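Side-chain contacts in catalase (Exiguobacterium oxidotolerans, PDB 2J2M), which probably breaks hydrogen peroxide down to water and dioxygen at a heme iron, as other heme catalases do: residues S196-F201 with L278-D283; E271-D276 with E286-F291; N454-A459 with L478-K483; N462-R465 with G471-L474. All blocks are in the same frame, centred on the assembly; numbering follows the deposited sequence.

Contact 1: S196-F201 with L278-D283. With HEM (protoporphyrin IX containing Fe), chain E.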
# COMPACT_ATOMS: atom_id res chain seq x y z
N SER A 196 -33.23 3.82 -7.05
CA SER A 196 -33.65 5.07 -6.42
C SER A 196 -32.43 5.93 -6.09
O SER A 196 -31.47 5.42 -5.51
CB SER A 196 -34.42 4.76 -5.13
OG SER A 196 -35.48 3.86 -5.38
N SER A 197 -32.45 7.21 -6.46
CA SER A 197 -31.34 8.09 -6.04
C SER A 197 -31.32 8.22 -4.52
O SER A 197 -30.27 8.48 -3.92
CB SER A 197 -31.43 9.46 -6.69
OG SER A 197 -32.69 10.05 -6.44
N VAL A 198 -32.50 8.02 -3.93
CA VAL A 198 -32.74 8.24 -2.50
C VAL A 198 -32.65 9.73 -2.09
O VAL A 198 -33.60 10.27 -1.51
CB VAL A 198 -31.87 7.29 -1.59
CG1 VAL A 198 -32.02 7.65 -0.09
CG2 VAL A 198 -32.25 5.83 -1.87
N HIS A 199 -31.50 10.37 -2.37
CA HIS A 199 -31.31 11.81 -2.18
C HIS A 199 -31.92 12.63 -3.31
O HIS A 199 -32.07 12.15 -4.43
CB HIS A 199 -29.83 12.17 -2.12
CG HIS A 199 -28.98 11.22 -1.33
ND1 HIS A 199 -29.04 11.14 0.05
CD2 HIS A 199 -28.04 10.33 -1.72
CE1 HIS A 199 -28.18 10.23 0.47
NE2 HIS A 199 -27.56 9.72 -0.59
N SER A 200 -32.25 13.89 -3.00
CA SER A 200 -32.46 14.90 -4.00
C SER A 200 -31.07 15.33 -4.46
O SER A 200 -30.10 15.30 -3.68
CB SER A 200 -33.20 16.11 -3.44
OG SER A 200 -32.50 16.66 -2.32
N PHE A 201 -30.99 15.71 -5.73
CA PHE A 201 -29.85 16.42 -6.29
C PHE A 201 -30.34 17.74 -6.85
O PHE A 201 -31.56 18.07 -6.75
CB PHE A 201 -29.17 15.59 -7.38
CG PHE A 201 -28.43 14.41 -6.86
CD1 PHE A 201 -27.06 14.45 -6.69
CD2 PHE A 201 -29.10 13.25 -6.48
CE1 PHE A 201 -26.37 13.36 -6.17
CE2 PHE A 201 -28.41 12.17 -5.96
CZ PHE A 201 -27.04 12.24 -5.81
N LEU A 278 -35.09 17.27 1.78
CA LEU A 278 -33.65 16.97 1.84
C LEU A 278 -33.28 15.89 2.89
O LEU A 278 -32.10 15.53 3.03
CB LEU A 278 -32.91 18.25 2.26
CG LEU A 278 -31.95 19.13 1.45
CD1 LEU A 278 -32.50 19.54 0.13
CD2 LEU A 278 -31.62 20.36 2.32
N ASP A 279 -34.27 15.42 3.65
CA ASP A 279 -34.07 14.32 4.61
C ASP A 279 -34.06 12.96 3.86
O ASP A 279 -35.06 12.57 3.28
CB ASP A 279 -35.17 14.41 5.70
CG ASP A 279 -35.12 13.27 6.73
OD1 ASP A 279 -34.22 12.41 6.66
OD2 ASP A 279 -35.99 13.23 7.63
N ALA A 280 -32.95 12.24 3.91
CA ALA A 280 -32.82 10.93 3.23
C ALA A 280 -33.64 9.76 3.83
O ALA A 280 -33.70 8.64 3.24
CB ALA A 280 -31.36 10.55 3.11
N THR A 281 -34.25 10.00 4.98
CA THR A 281 -35.21 9.04 5.56
C THR A 281 -36.60 9.25 4.97
O THR A 281 -37.55 8.55 5.36
CB THR A 281 -35.31 9.14 7.10
OG1 THR A 281 -35.59 10.49 7.48
CG2 THR A 281 -34.01 8.69 7.80
N LYS A 282 -36.71 10.19 4.01
CA LYS A 282 -38.01 10.58 3.43
C LYS A 282 -38.14 10.26 1.95
O LYS A 282 -37.20 10.45 1.19
CB LYS A 282 -38.28 12.09 3.66
CG LYS A 282 -38.36 12.50 5.14
CD LYS A 282 -39.48 11.75 5.89
CE LYS A 282 -39.61 12.16 7.36
NZ LYS A 282 -38.40 11.88 8.20
N ASP A 283 -39.31 9.77 1.56
CA ASP A 283 -39.64 9.47 0.17
C ASP A 283 -40.49 10.60 -0.44
O ASP A 283 -41.08 11.41 0.30
CB ASP A 283 -40.38 8.14 0.06
CG ASP A 283 -40.39 7.59 -1.35
OD1 ASP A 283 -39.83 8.23 -2.27
OD2 ASP A 283 -40.96 6.50 -1.57
CHA HEM E . -20.69 1.69 -1.54
CHB HEM E . -25.37 3.02 -1.95
CHC HEM E . -24.87 5.77 1.98
CHD HEM E . -20.11 5.00 1.99
C1A HEM E . -21.99 1.83 -2.03
C2A HEM E . -22.55 1.25 -3.24
C3A HEM E . -23.84 1.62 -3.35
C4A HEM E . -24.15 2.44 -2.21
CMA HEM E . -24.86 1.26 -4.46
CAA HEM E . -21.75 0.33 -4.21
CBA HEM E . -21.09 1.10 -5.36
CGA HEM E . -20.41 0.07 -6.24
O1A HEM E . -19.15 0.03 -6.30
O2A HEM E . -21.14 -0.75 -6.86
C1B HEM E . -25.64 3.93 -0.96
C2B HEM E . -26.84 4.75 -0.83
C3B HEM E . -26.67 5.49 0.26
C4B HEM E . -25.39 5.19 0.84
CMB HEM E . -28.05 4.78 -1.80
CAB HEM E . -27.63 6.56 0.81
CBB HEM E . -28.95 6.37 0.85
C1C HEM E . -23.54 5.90 2.29
C2C HEM E . -22.95 6.83 3.24
C3C HEM E . -21.62 6.60 3.21
C4C HEM E . -21.34 5.53 2.27
CMC HEM E . -23.70 7.90 4.08
CAC HEM E . -20.52 7.30 4.05
CBC HEM E . -20.08 8.52 3.75
C1D HEM E . -19.79 4.02 1.07
C2D HEM E . -18.46 3.51 0.84
C3D HEM E . -18.64 2.48 -0.27
C4D HEM E . -20.06 2.47 -0.59
CMD HEM E . -17.13 3.96 1.54
CAD HEM E . -17.54 1.62 -0.94
CBD HEM E . -17.26 2.24 -2.31
CGD HEM E . -15.99 1.69 -2.93
O1D HEM E . -15.16 0.98 -2.27
O2D HEM E . -15.78 2.01 -4.13
NA HEM E . -23.01 2.56 -1.44
NB HEM E . -24.78 4.22 0.08
NC HEM E . -22.54 5.14 1.72
ND HEM E . -20.69 3.40 0.22
FE HEM E . -22.67 4.05 -0.04

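Contact 2: E271-D276 with E286-F291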
# COMPACT_ATOMS: atom_id res chain seq x y z
N GLU A 271 -40.65 23.97 2.04
CA GLU A 271 -41.36 24.06 3.31
C GLU A 271 -42.81 23.54 3.22
O GLU A 271 -43.52 23.51 4.23
CB GLU A 271 -41.39 25.52 3.79
CG GLU A 271 -40.04 26.21 3.93
CD GLU A 271 -40.16 27.74 3.82
OE1 GLU A 271 -39.74 28.31 2.77
OE2 GLU A 271 -40.70 28.36 4.79
N ASN A 272 -43.23 23.12 2.03
CA ASN A 272 -44.64 22.76 1.77
C ASN A 272 -45.13 21.37 2.25
O ASN A 272 -46.30 21.02 2.04
CB ASN A 272 -44.93 22.93 0.28
CG ASN A 272 -45.05 24.39 -0.14
OD1 ASN A 272 -45.09 25.31 0.70
ND2 ASN A 272 -45.12 24.62 -1.45
N PHE A 273 -44.27 20.59 2.88
CA PHE A 273 -44.61 19.22 3.23
C PHE A 273 -44.50 19.05 4.74
O PHE A 273 -44.05 19.97 5.41
CB PHE A 273 -43.65 18.25 2.51
CG PHE A 273 -43.54 18.47 1.03
CD1 PHE A 273 -42.58 19.33 0.51
CD2 PHE A 273 -44.41 17.83 0.15
CE1 PHE A 273 -42.47 19.54 -0.86
CE2 PHE A 273 -44.30 18.02 -1.22
CZ PHE A 273 -43.33 18.89 -1.72
N ASP A 274 -44.91 17.89 5.27
CA ASP A 274 -44.79 17.64 6.70
C ASP A 274 -43.45 16.98 6.99
O ASP A 274 -43.20 16.46 8.08
CB ASP A 274 -45.96 16.80 7.23
CG ASP A 274 -46.10 15.45 6.53
OD1 ASP A 274 -45.14 14.95 5.88
OD2 ASP A 274 -47.22 14.88 6.60
N PHE A 275 -42.57 17.02 5.98
CA PHE A 275 -41.24 16.47 6.05
C PHE A 275 -40.26 17.42 5.33
O PHE A 275 -40.69 18.15 4.44
CB PHE A 275 -41.24 15.06 5.45
CG PHE A 275 -41.45 15.01 3.96
CD1 PHE A 275 -42.73 14.93 3.42
CD2 PHE A 275 -40.37 14.99 3.09
CE1 PHE A 275 -42.94 14.87 2.05
CE2 PHE A 275 -40.56 14.95 1.72
CZ PHE A 275 -41.85 14.89 1.20
N ASP A 276 -38.99 17.42 5.73
CA ASP A 276 -37.92 18.07 4.97
C ASP A 276 -37.52 17.24 3.73
O ASP A 276 -36.99 16.12 3.86
CB ASP A 276 -36.69 18.32 5.86
CG ASP A 276 -35.64 19.25 5.20
OD1 ASP A 276 -35.03 20.06 5.92
OD2 ASP A 276 -35.41 19.18 3.98
N GLU A 286 -44.98 9.16 -5.62
CA GLU A 286 -45.29 9.46 -7.02
C GLU A 286 -46.60 10.24 -7.07
O GLU A 286 -46.81 11.07 -7.96
CB GLU A 286 -45.39 8.19 -7.87
CG GLU A 286 -45.80 8.47 -9.32
CD GLU A 286 -45.62 7.29 -10.27
OE1 GLU A 286 -45.47 6.15 -9.79
OE2 GLU A 286 -45.65 7.51 -11.50
N ASP A 287 -47.44 9.95 -6.08
CA ASP A 287 -48.70 10.62 -5.80
C ASP A 287 -48.53 12.12 -5.59
O ASP A 287 -49.40 12.91 -5.98
CB ASP A 287 -49.30 10.05 -4.49
CG ASP A 287 -50.35 9.02 -4.75
OD1 ASP A 287 -50.37 8.00 -4.01
OD2 ASP A 287 -51.16 9.19 -5.70
N VAL A 288 -47.46 12.50 -4.91
CA VAL A 288 -47.30 13.90 -4.58
C VAL A 288 -46.40 14.60 -5.60
O VAL A 288 -46.62 15.77 -5.91
CB VAL A 288 -46.92 14.16 -3.08
CG1 VAL A 288 -47.48 13.05 -2.16
CG2 VAL A 288 -45.43 14.36 -2.88
N ILE A 289 -45.40 13.89 -6.12
CA ILE A 289 -44.52 14.41 -7.16
C ILE A 289 -44.34 13.42 -8.33
O ILE A 289 -43.67 12.38 -8.19
CB ILE A 289 -43.15 14.89 -6.59
CG1 ILE A 289 -43.34 16.07 -5.63
CG2 ILE A 289 -42.20 15.33 -7.74
CD1 ILE A 289 -42.12 16.41 -4.85
N PRO A 290 -44.90 13.76 -9.51
CA PRO A 290 -44.95 12.83 -10.65
C PRO A 290 -43.56 12.40 -11.15
O PRO A 290 -42.59 13.16 -11.02
CB PRO A 290 -45.68 13.63 -11.74
CG PRO A 290 -46.33 14.80 -11.04
CD PRO A 290 -45.48 15.08 -9.83
N PHE A 291 -43.48 11.19 -11.69
CA PHE A 291 -42.30 10.71 -12.41
C PHE A 291 -42.37 11.27 -13.83
O PHE A 291 -43.43 11.30 -14.45
CB PHE A 291 -42.29 9.17 -12.49
CG PHE A 291 -42.01 8.44 -11.16
CD1 PHE A 291 -42.09 9.08 -9.92
CD2 PHE A 291 -41.73 7.07 -11.18
CE1 PHE A 291 -41.86 8.37 -8.70
CE2 PHE A 291 -41.51 6.36 -9.98
CZ PHE A 291 -41.57 7.02 -8.74

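Contact 3: N454-A459 with L478-K483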
# COMPACT_ATOMS: atom_id res chain seq x y z
N ASN A 454 -35.63 -4.16 26.56
CA ASN A 454 -35.80 -2.73 26.29
C ASN A 454 -35.72 -2.37 24.79
O ASN A 454 -36.50 -1.53 24.30
CB ASN A 454 -34.80 -1.90 27.10
CG ASN A 454 -35.15 -0.43 27.13
OD1 ASN A 454 -34.54 0.38 26.42
ND2 ASN A 454 -36.14 -0.06 27.96
N THR A 455 -34.81 -3.01 24.06
CA THR A 455 -34.69 -2.83 22.62
C THR A 455 -35.96 -3.28 21.88
O THR A 455 -36.47 -2.54 21.03
CB THR A 455 -33.44 -3.55 22.06
OG1 THR A 455 -32.28 -2.99 22.66
CG2 THR A 455 -33.35 -3.40 20.53
N VAL A 456 -36.48 -4.46 22.22
CA VAL A 456 -37.75 -4.94 21.65
C VAL A 456 -38.91 -3.96 21.91
O VAL A 456 -39.58 -3.56 20.96
CB VAL A 456 -38.13 -6.37 22.13
CG1 VAL A 456 -39.38 -6.84 21.41
CG2 VAL A 456 -36.98 -7.34 21.89
N LEU A 457 -39.11 -3.59 23.18
CA LEU A 457 -40.09 -2.58 23.60
C LEU A 457 -39.96 -1.30 22.77
O LEU A 457 -40.96 -0.78 22.24
CB LEU A 457 -39.87 -2.23 25.08
CG LEU A 457 -40.96 -1.70 26.03
CD1 LEU A 457 -40.42 -0.55 26.90
CD2 LEU A 457 -42.28 -1.31 25.36
N LEU A 458 -38.73 -0.79 22.66
CA LEU A 458 -38.47 0.42 21.90
C LEU A 458 -38.80 0.21 20.42
O LEU A 458 -39.34 1.10 19.78
CB LEU A 458 -37.01 0.86 22.05
CG LEU A 458 -36.68 2.32 22.41
CD1 LEU A 458 -35.24 2.65 22.04
CD2 LEU A 458 -37.65 3.36 21.80
N ALA A 459 -38.48 -0.97 19.87
CA ALA A 459 -38.80 -1.22 18.47
C ALA A 459 -40.30 -1.15 18.24
O ALA A 459 -40.75 -0.45 17.35
CB ALA A 459 -38.23 -2.54 17.99
N LEU A 478 -45.30 -10.79 20.02
CA LEU A 478 -43.96 -10.77 20.63
C LEU A 478 -43.64 -11.33 22.04
O LEU A 478 -42.47 -11.45 22.34
CB LEU A 478 -43.24 -9.43 20.38
CG LEU A 478 -42.02 -9.39 19.42
CD1 LEU A 478 -41.71 -10.68 18.64
CD2 LEU A 478 -42.09 -8.17 18.48
N ASN A 479 -44.56 -11.60 22.96
CA ASN A 479 -45.76 -10.87 23.29
C ASN A 479 -45.25 -9.89 24.36
O ASN A 479 -44.82 -10.31 25.43
CB ASN A 479 -46.77 -11.81 23.95
CG ASN A 479 -46.81 -13.22 23.31
OD1 ASN A 479 -45.82 -13.96 23.33
ND2 ASN A 479 -47.98 -13.59 22.77
N VAL A 480 -45.27 -8.60 24.04
CA VAL A 480 -44.75 -7.57 24.94
C VAL A 480 -45.82 -6.47 25.06
O VAL A 480 -46.18 -5.85 24.05
CB VAL A 480 -43.45 -6.95 24.37
CG1 VAL A 480 -43.00 -5.75 25.22
CG2 VAL A 480 -42.33 -7.99 24.26
N ASP A 481 -46.34 -6.24 26.27
CA ASP A 481 -47.38 -5.21 26.39
C ASP A 481 -46.80 -3.81 26.47
O ASP A 481 -45.98 -3.50 27.33
CB ASP A 481 -48.43 -5.49 27.49
CG ASP A 481 -47.84 -5.56 28.88
OD1 ASP A 481 -46.72 -6.12 29.00
OD2 ASP A 481 -48.49 -5.09 29.84
N ILE A 482 -47.22 -2.99 25.52
CA ILE A 482 -46.76 -1.61 25.37
C ILE A 482 -47.76 -0.64 26.00
O ILE A 482 -47.50 0.55 26.06
CB ILE A 482 -46.59 -1.24 23.88
CG1 ILE A 482 -47.84 -1.64 23.09
CG2 ILE A 482 -45.34 -1.91 23.30
CD1 ILE A 482 -47.94 -1.02 21.72
N LYS A 483 -48.90 -1.18 26.44
CA LYS A 483 -49.98 -0.42 27.08
C LYS A 483 -49.52 0.46 28.25
O LYS A 483 -49.89 1.63 28.29
CB LYS A 483 -51.10 -1.36 27.56
CG LYS A 483 -52.33 -1.39 26.66
CD LYS A 483 -53.23 -2.58 27.00
CE LYS A 483 -52.93 -3.77 26.08
NZ LYS A 483 -54.01 -4.80 26.20

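Contact 4: N462-R465 with G471-L474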
# COMPACT_ATOMS: atom_id res chain seq x y z
N ASN A 462 -41.56 2.43 18.50
CA ASN A 462 -41.25 3.18 17.28
C ASN A 462 -42.25 2.85 16.16
O ASN A 462 -42.82 3.75 15.56
CB ASN A 462 -39.80 2.95 16.82
CG ASN A 462 -38.77 3.58 17.75
OD1 ASN A 462 -39.11 4.39 18.61
ND2 ASN A 462 -37.51 3.21 17.59
N PHE A 463 -42.48 1.57 15.90
CA PHE A 463 -43.50 1.17 14.94
C PHE A 463 -44.93 1.62 15.32
O PHE A 463 -45.71 2.05 14.45
CB PHE A 463 -43.43 -0.34 14.70
CG PHE A 463 -42.24 -0.77 13.87
CD1 PHE A 463 -41.24 -1.58 14.41
CD2 PHE A 463 -42.09 -0.32 12.55
CE1 PHE A 463 -40.11 -1.96 13.65
CE2 PHE A 463 -40.98 -0.69 11.76
CZ PHE A 463 -39.98 -1.51 12.31
N TYR A 464 -45.26 1.55 16.62
CA TYR A 464 -46.59 1.97 17.10
C TYR A 464 -46.88 3.43 16.73
O TYR A 464 -47.93 3.72 16.21
CB TYR A 464 -46.73 1.76 18.63
CG TYR A 464 -48.13 2.06 19.14
CD1 TYR A 464 -49.09 1.05 19.25
CD2 TYR A 464 -48.51 3.37 19.48
CE1 TYR A 464 -50.36 1.31 19.70
CE2 TYR A 464 -49.78 3.65 19.93
CZ TYR A 464 -50.71 2.61 20.04
OH TYR A 464 -51.98 2.87 20.49
N ARG A 465 -45.92 4.31 17.00
CA ARG A 465 -46.03 5.75 16.67
C ARG A 465 -46.26 6.02 15.19
O ARG A 465 -46.84 7.04 14.82
CB ARG A 465 -44.76 6.47 17.07
CG ARG A 465 -44.54 6.54 18.54
CD ARG A 465 -43.24 7.27 18.81
NE ARG A 465 -42.75 7.03 20.15
CZ ARG A 465 -42.01 7.89 20.83
NH1 ARG A 465 -41.67 9.06 20.29
NH2 ARG A 465 -41.61 7.58 22.07
N GLY A 471 -48.17 -1.62 15.49
CA GLY A 471 -47.57 -1.72 16.81
C GLY A 471 -48.32 -2.70 17.71
O GLY A 471 -47.69 -3.44 18.47
N GLU A 472 -49.65 -2.70 17.62
CA GLU A 472 -50.47 -3.66 18.37
C GLU A 472 -50.22 -5.12 17.94
O GLU A 472 -50.09 -6.01 18.78
CB GLU A 472 -51.96 -3.33 18.23
CG GLU A 472 -52.42 -2.09 18.97
CD GLU A 472 -53.82 -1.65 18.54
OE1 GLU A 472 -54.37 -0.68 19.14
OE2 GLU A 472 -54.38 -2.27 17.58
N LYS A 473 -50.16 -5.35 16.63
CA LYS A 473 -49.89 -6.69 16.10
C LYS A 473 -48.52 -7.21 16.53
O LYS A 473 -48.41 -8.34 16.98
CB LYS A 473 -50.04 -6.72 14.59
CG LYS A 473 -51.47 -6.56 14.14
CD LYS A 473 -51.58 -6.08 12.71
CE LYS A 473 -53.01 -6.34 12.19
NZ LYS A 473 -53.18 -6.02 10.73
N LEU A 474 -47.50 -6.36 16.43
CA LEU A 474 -46.15 -6.70 16.88
C LEU A 474 -46.13 -7.02 18.37
O LEU A 474 -45.48 -7.97 18.79
CB LEU A 474 -45.17 -5.55 16.56
CG LEU A 474 -44.64 -5.35 15.13
CD1 LEU A 474 -43.88 -4.04 15.04
CD2 LEU A 474 -43.74 -6.50 14.71

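Contact 1: S196-F201 with L278-D283
Val198 and His199 meet Ala280 beside the heme, and both also reach one vinyl group of the porphyrin. With chi1 at 173°, Val198 swings CG1 opposite its backbone N, and this methyl packs 3.5 Å from HEM CBB and also meets Ala280 O. The imidazole of His199 has CG beside the backbone N (chi1 -42°), which brings NE2 to 3.5 Å from HEM CAB. At ND1 the same ring passes 3.9 Å from Ala280 CB, obliquely, while the hydrogen bond of ND1 goes to Asp329. Replacing His199 by an alanine is likely to leave the Asp329 carboxylate without its imidazole mate and to open a gap between Ala280 and the vinyl. Farther along, Ser200 OG touches Leu278 CD1 at 3.8 Å. Each loop braces itself: Ser197 OG bonds His199 O in the carbonyl plane, and Asp279 OD1 takes Thr281 N at 2.9 Å in an Asx turn, its carboxylate approached from above. Asp279 OD2 forms a 2.8 Å salt bridge with Lys282 NZ and a second one with Arg137. No hydrogen bond joins the two loops: polar bonds shape each one, and van der Waals contact holds 278-283 against the loop that touches the heme.

Contact 2: E271-D276 with E286-F291
Phe273 carries this contact alone from its side, its ring set against Val288 and Ile289. Along 286-291, Glu286 comes first, its extended side chain laying CD over the centre of the Phe291 ring, 3.8 Å above its plane. Asp287 turns to the helical C-terminal region, where its OD1 forms a salt bridge with Arg430. Val288 is the first to meet Phe273: its CG2 lies 4.2 Å from Phe273 CE2, on a side chain that remains exposed to solvent. Next, buried Ile289 extends its chain (chi2 169°), which carries the terminal methyl forward until CD1 stands 4.2 Å from Phe273 CZ, the two side chains crossing at about a right angle. The two methyls thus touch neighbouring atoms at the far end of the ring, both from oblique directions. Ile289 O accepts a hydrogen bond from Gln263, and Phe291, last in the segment, packs on the same glutamine. On the Phe273 side, chi1 of -52° places CG beside the backbone N and sends the ring across to the other segment, while Asn272 CB covers one face near the rim. Leu265 touches both Phe273 and Ile289 and so ties the pair to strand 257-265. Nothing but apolar contact links the segments. They are two parts of the long connection between strands 257-265 and 292-302, antiparallel neighbours in the beta barrel at the centre of the heme catalase fold, and Phe273 pins that excursion back on itself close to the first strand.

Contact 3: N454-A459 with L478-K483
Val456 and Leu457 on one side, and Leu478, Val480 and Ile482 on the other, are all branched aliphatics: no ring or other flat group takes part, and there is neither face nor edge to cover. Methyls and methines do all the touching. Val456 holds CG1 opposite its backbone N (chi1 -175°), which pushes this one methyl out between two partners of the tail. It lies 4.2 Å from Leu478 CG and 4.3 Å from Val480 CG2. The next residue, Leu457, makes the closest approach of the contact, its CD2 at 3.7 Å from Ile482 CG2, with the two side chains set at a slant. Ile482 has its longer branch between the backbone N and the carbonyl carbon (chi1 49°), an arrangement that gives CG2 to Leu457 and leads CD1 off toward Tyr464. Ile460, one turn beyond Val456, extends the same apolar stripe and touches Leu478, Val480 and Ile482 alike. Behind the helix, Thr455 takes no part in this stripe; its OG1 is hydrogen-bonded to Arg387 of a neighbouring subunit. Val480 O is tied back to Ser475 OG in the preceding helix. With no hydrogen bond between the segments, the fit rests on shape and on the shedding of water from a partly exposed surface. The arrangement is that of a C-terminal tail which leaves helix 468-477 and packs across the side of helix 453-466, closing the outer side of the helical domain that ends the catalase chain.

Contact 4: N462-R465 with G471-L474
Phe463 and Leu474 each place CG beside the backbone N (chi1 -73° in the phenylalanine), whereas Tyr464 sets CG opposite its own (chi1 -175°); being neighbours on the helix and differing in chi1, the two aromatic rings point to different sides. The first pair meets obliquely: Leu474 CD1 lies 3.7 Å from Phe463 CD1 and equally near the CB of that residue, a single methyl seated where the ring joins the chain. Leu443 of helix 433-447 touches both of them and covers the pair. Tyr464 turns its ring edge to the second helix, with Gly471 CA and Glu472 CG both near the ring plane. Glu472 CG is 4.0 Å from Tyr464 CE1, and beyond it the extended chain carries the carboxylate on, its plane 53° from that of the ring. Between these two pairs the backbones nearly meet, Tyr464 CA being only 3.8 Å from Gly471 CA. A CB on Gly471 would fall 2.5 Å from that same Tyr464 CA, a clash, and the missing side chain is what permits such an approach. Two consecutive helices, 453-466 and 468-477, joined by a very short turn and in contact through a glycine, form a helical hairpin in the C-terminal domain of this catalase.

Overall arrangement
Contacts 1 and 4 are buried, contact 2 is partly so, and contact 3 lies at the surface. The first two belong to the barrel region and share the connection between strands 257-265 and 292-302; they touch where Lys282 CB packs 3.6 Å from Phe275 CD2. The last two share helix 453-466 and meet through Ile482 and Tyr464, their centres about 9 Å apart. Some 25 Å separates the centres of contacts 1 and 4. None has a hydrogen bond across its segments, yet they differ: contact 1 packs two internally hydrogen-bonded loops together, one of them touching the heme, contact 4 brings helix backbones together, and contacts 2 and 3 fasten loop or tail by apolar side chains.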